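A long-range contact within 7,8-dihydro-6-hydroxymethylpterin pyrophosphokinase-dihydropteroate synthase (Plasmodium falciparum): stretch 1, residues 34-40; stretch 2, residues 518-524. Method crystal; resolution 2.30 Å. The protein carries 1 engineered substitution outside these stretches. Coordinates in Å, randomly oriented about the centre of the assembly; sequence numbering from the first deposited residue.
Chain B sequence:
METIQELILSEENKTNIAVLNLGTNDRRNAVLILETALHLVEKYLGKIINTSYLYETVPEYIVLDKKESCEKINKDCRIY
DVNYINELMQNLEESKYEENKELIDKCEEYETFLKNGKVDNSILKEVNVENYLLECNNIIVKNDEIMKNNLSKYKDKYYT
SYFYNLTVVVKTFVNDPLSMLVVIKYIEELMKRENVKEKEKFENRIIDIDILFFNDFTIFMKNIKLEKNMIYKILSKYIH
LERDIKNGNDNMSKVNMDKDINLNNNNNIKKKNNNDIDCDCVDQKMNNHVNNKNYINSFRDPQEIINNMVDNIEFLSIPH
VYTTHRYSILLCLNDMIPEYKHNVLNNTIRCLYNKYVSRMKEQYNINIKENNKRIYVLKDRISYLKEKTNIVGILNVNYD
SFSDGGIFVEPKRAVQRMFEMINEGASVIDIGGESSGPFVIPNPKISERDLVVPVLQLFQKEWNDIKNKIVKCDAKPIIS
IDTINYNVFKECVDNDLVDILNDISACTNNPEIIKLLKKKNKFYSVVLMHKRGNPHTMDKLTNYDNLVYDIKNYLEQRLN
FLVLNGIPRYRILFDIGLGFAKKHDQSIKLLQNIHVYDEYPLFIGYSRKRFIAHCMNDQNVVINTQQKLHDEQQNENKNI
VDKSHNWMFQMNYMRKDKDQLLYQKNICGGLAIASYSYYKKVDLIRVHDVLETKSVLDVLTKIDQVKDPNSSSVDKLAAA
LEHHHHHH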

# COMPACT_ATOMS: atom_id res chain seq x y z
N LEU B 34 28.18 5.12 -22.85
CA LEU B 34 27.33 4.41 -23.80
C LEU B 34 26.70 5.38 -24.80
O LEU B 34 26.56 5.04 -25.98
CB LEU B 34 26.30 3.55 -23.05
CG LEU B 34 26.90 2.37 -22.29
CD1 LEU B 34 25.93 1.83 -21.24
CD2 LEU B 34 27.34 1.27 -23.24
N GLU B 35 26.40 6.61 -24.37
CA GLU B 35 25.85 7.59 -25.30
C GLU B 35 26.91 8.11 -26.28
O GLU B 35 26.59 8.42 -27.43
CB GLU B 35 25.09 8.70 -24.57
CG GLU B 35 23.85 8.19 -23.85
CD GLU B 35 22.76 9.18 -23.45
OE1 GLU B 35 23.08 10.36 -23.16
OE2 GLU B 35 21.58 8.75 -23.43
N THR B 36 28.17 8.21 -25.84
CA THR B 36 29.28 8.58 -26.71
C THR B 36 29.40 7.55 -27.84
O THR B 36 29.49 7.92 -29.01
CB THR B 36 30.59 8.74 -25.90
OG1 THR B 36 30.45 9.78 -24.93
CG2 THR B 36 31.81 8.97 -26.76
N ALA B 37 29.35 6.26 -27.48
CA ALA B 37 29.37 5.19 -28.47
C ALA B 37 28.15 5.26 -29.38
O ALA B 37 28.28 5.02 -30.58
CB ALA B 37 29.49 3.83 -27.80
N LEU B 38 26.97 5.61 -28.83
CA LEU B 38 25.79 5.75 -29.69
C LEU B 38 26.04 6.80 -30.76
O LEU B 38 25.72 6.58 -31.92
CB LEU B 38 24.54 6.15 -28.90
CG LEU B 38 23.82 5.04 -28.12
CD1 LEU B 38 22.67 5.63 -27.31
CD2 LEU B 38 23.31 3.96 -29.04
N HIS B 39 26.58 7.96 -30.35
CA HIS B 39 26.91 9.03 -31.27
C HIS B 39 27.88 8.54 -32.35
O HIS B 39 27.65 8.76 -33.53
CB HIS B 39 27.51 10.23 -30.53
CG HIS B 39 26.54 10.94 -29.66
ND1 HIS B 39 25.34 11.45 -30.14
CD2 HIS B 39 26.61 11.29 -28.35
CE1 HIS B 39 24.70 12.05 -29.16
NE2 HIS B 39 25.46 11.95 -28.05
N LEU B 40 28.96 7.87 -31.92
CA LEU B 40 29.98 7.41 -32.86
C LEU B 40 29.41 6.38 -33.82
O LEU B 40 29.78 6.37 -35.00
CB LEU B 40 31.21 6.91 -32.09
CG LEU B 40 31.92 8.01 -31.29
CD1 LEU B 40 33.02 7.43 -30.41
CD2 LEU B 40 32.48 9.08 -32.22
N LYS B 518 18.24 15.34 -29.86
CA LYS B 518 19.52 14.76 -30.23
C LYS B 518 20.45 15.86 -30.72
O LYS B 518 20.07 16.70 -31.53
CB LYS B 518 19.28 13.72 -31.34
CG LYS B 518 19.08 12.30 -30.84
CD LYS B 518 18.31 11.35 -31.74
CE LYS B 518 18.61 11.44 -33.22
NZ LYS B 518 17.35 11.64 -33.98
N LYS B 519 21.67 15.88 -30.18
CA LYS B 519 22.74 16.70 -30.72
C LYS B 519 23.94 15.79 -31.01
O LYS B 519 23.85 14.58 -30.85
CB LYS B 519 23.09 17.82 -29.75
CG LYS B 519 22.07 18.94 -29.65
CD LYS B 519 22.69 20.28 -29.33
CE LYS B 519 23.29 20.38 -27.94
NZ LYS B 519 22.40 21.15 -27.03
N LYS B 520 25.06 16.40 -31.41
CA LYS B 520 26.28 15.69 -31.74
C LYS B 520 26.76 14.84 -30.56
O LYS B 520 27.24 13.73 -30.76
CB LYS B 520 27.37 16.66 -32.23
CG LYS B 520 27.30 17.05 -33.71
CD LYS B 520 28.29 18.14 -34.11
CE LYS B 520 27.65 19.42 -34.60
NZ LYS B 520 26.94 20.16 -33.53
N ASN B 521 26.61 15.36 -29.34
CA ASN B 521 27.11 14.70 -28.14
C ASN B 521 26.01 14.52 -27.09
O ASN B 521 26.11 13.66 -26.21
CB ASN B 521 28.39 15.38 -27.61
CG ASN B 521 29.20 14.51 -26.67
OD1 ASN B 521 29.25 13.28 -26.81
ND2 ASN B 521 29.87 15.13 -25.71
N LYS B 522 24.92 15.29 -27.21
CA LYS B 522 23.88 15.31 -26.19
C LYS B 522 22.65 14.53 -26.67
O LYS B 522 22.28 14.60 -27.84
CB LYS B 522 23.43 16.75 -25.92
CG LYS B 522 24.10 17.42 -24.74
CD LYS B 522 23.72 16.81 -23.42
CE LYS B 522 22.61 17.55 -22.71
NZ LYS B 522 23.04 18.88 -22.23
N PHE B 523 22.02 13.83 -25.73
CA PHE B 523 20.64 13.38 -25.88
C PHE B 523 19.80 14.08 -24.82
O PHE B 523 20.30 14.41 -23.74
CB PHE B 523 20.53 11.86 -25.76
CG PHE B 523 21.16 11.06 -26.87
CD1 PHE B 523 20.48 10.82 -28.06
CD2 PHE B 523 22.43 10.52 -26.72
CE1 PHE B 523 21.06 10.08 -29.07
CE2 PHE B 523 23.01 9.77 -27.74
CZ PHE B 523 22.32 9.55 -28.91
N TYR B 524 18.52 14.32 -25.14
CA TYR B 524 17.58 14.82 -24.14
C TYR B 524 16.42 13.85 -23.95
O TYR B 524 15.99 13.19 -24.89
CB TYR B 524 17.04 16.20 -24.53
CG TYR B 524 18.09 17.27 -24.66
CD1 TYR B 524 18.49 18.02 -23.57
CD2 TYR B 524 18.67 17.54 -25.89
CE1 TYR B 524 19.44 19.02 -23.68
CE2 TYR B 524 19.63 18.54 -26.03
CZ TYR B 524 20.02 19.28 -24.92
OH TYR B 524 20.96 20.25 -25.04
O HOH W 1 23.53 13.18 -23.19

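A helix packs one flank against an irregular segment nearly 500 residues later in the chain, in a small contact built around the ring of His39, which lies between the backbone of the segment and the ring of Phe523. Residues 34-40 are part of a longer helix, with the usual i to i+4 hydrogen bonds: Leu38 N to Leu34 O at 2.9 Å, His39 N to Glu35 O at 3.0 Å and Leu40 N to Thr36 O at 3.0 Å. Residues 518-524 form neither helix nor strand, but a tight reversal is held by the hydrogen bond from Lys519 N to Lys522 O, 2.7 Å. The backbones come nearest at His39 CA and Asn521 CA, 6.5 Å apart, and the two stretches together bury 344 Å².

The helical periodicity decides which side chains meet the segment. Glu35, Leu38 and His39, spaced three and four residues apart, direct their CA-to-CB bonds toward it, whereas Leu34 and Ala37 lie out of reach. His39 contributes most: its ring lies against the reversal, with Asn521 CA and Lys520 O over one face and Phe523 CE2 over the opposite face. The His39 and Phe523 planes are near parallel, inclined by 9°, with centroids 4.3 Å apart, but they are slid sideways so that the rings barely overlap. His39 CE1 and Phe523 CE2 are the closest pair, 3.2 Å apart, each over a face of the other ring.

The polar surroundings of the imidazole are crowded with backbone carbonyls. His39 NE2 lies 2.6 Å from Asn521 O, a very short approach whose geometry leaves its bonding character open. His39 ND1 is 3.0 Å from Lys520 O, yet the angle is poor and this is not a hydrogen bond: the oxygen sits over the ring face, whereas a nitrogen of imidazole bonds in the ring plane. Proximity and shape, more than clear direct hydrogen bonds, thus characterise this part of the contact.

Phe523 extends the apolar side of the contact along the helix. Leu38 CB packs 4.1 Å from Phe523 CZ, and Glu35 CD comes to 3.5 Å from Phe523 CD2, so the acid lies against an aromatic side chain while its oxygens find polar partners. Water 1 bridges the stretches there, donating to Glu35 OE1 at 2.9 Å and accepting from Phe523 N at 3.0 Å; it links the carboxylate to the backbone of the residue whose ring packs beside it. Both carboxylate oxygens are also hydrogen-bonded elsewhere in the structure.

At the margin, the CA-to-CB bond of Asn521 points away, but the end of its side chain comes back toward the helix. Asn521 OD1 lies 3.6 Å from His39 CD2 and 4.2 Å from Thr36 OG1, and this buried oxygen has no hydrogen-bonding partner in the model. Lys519 and Tyr524 also point away from the helix and pair with each other through a hydrogen bond from Lys519 NZ to Tyr524 OH, 2.6 Å.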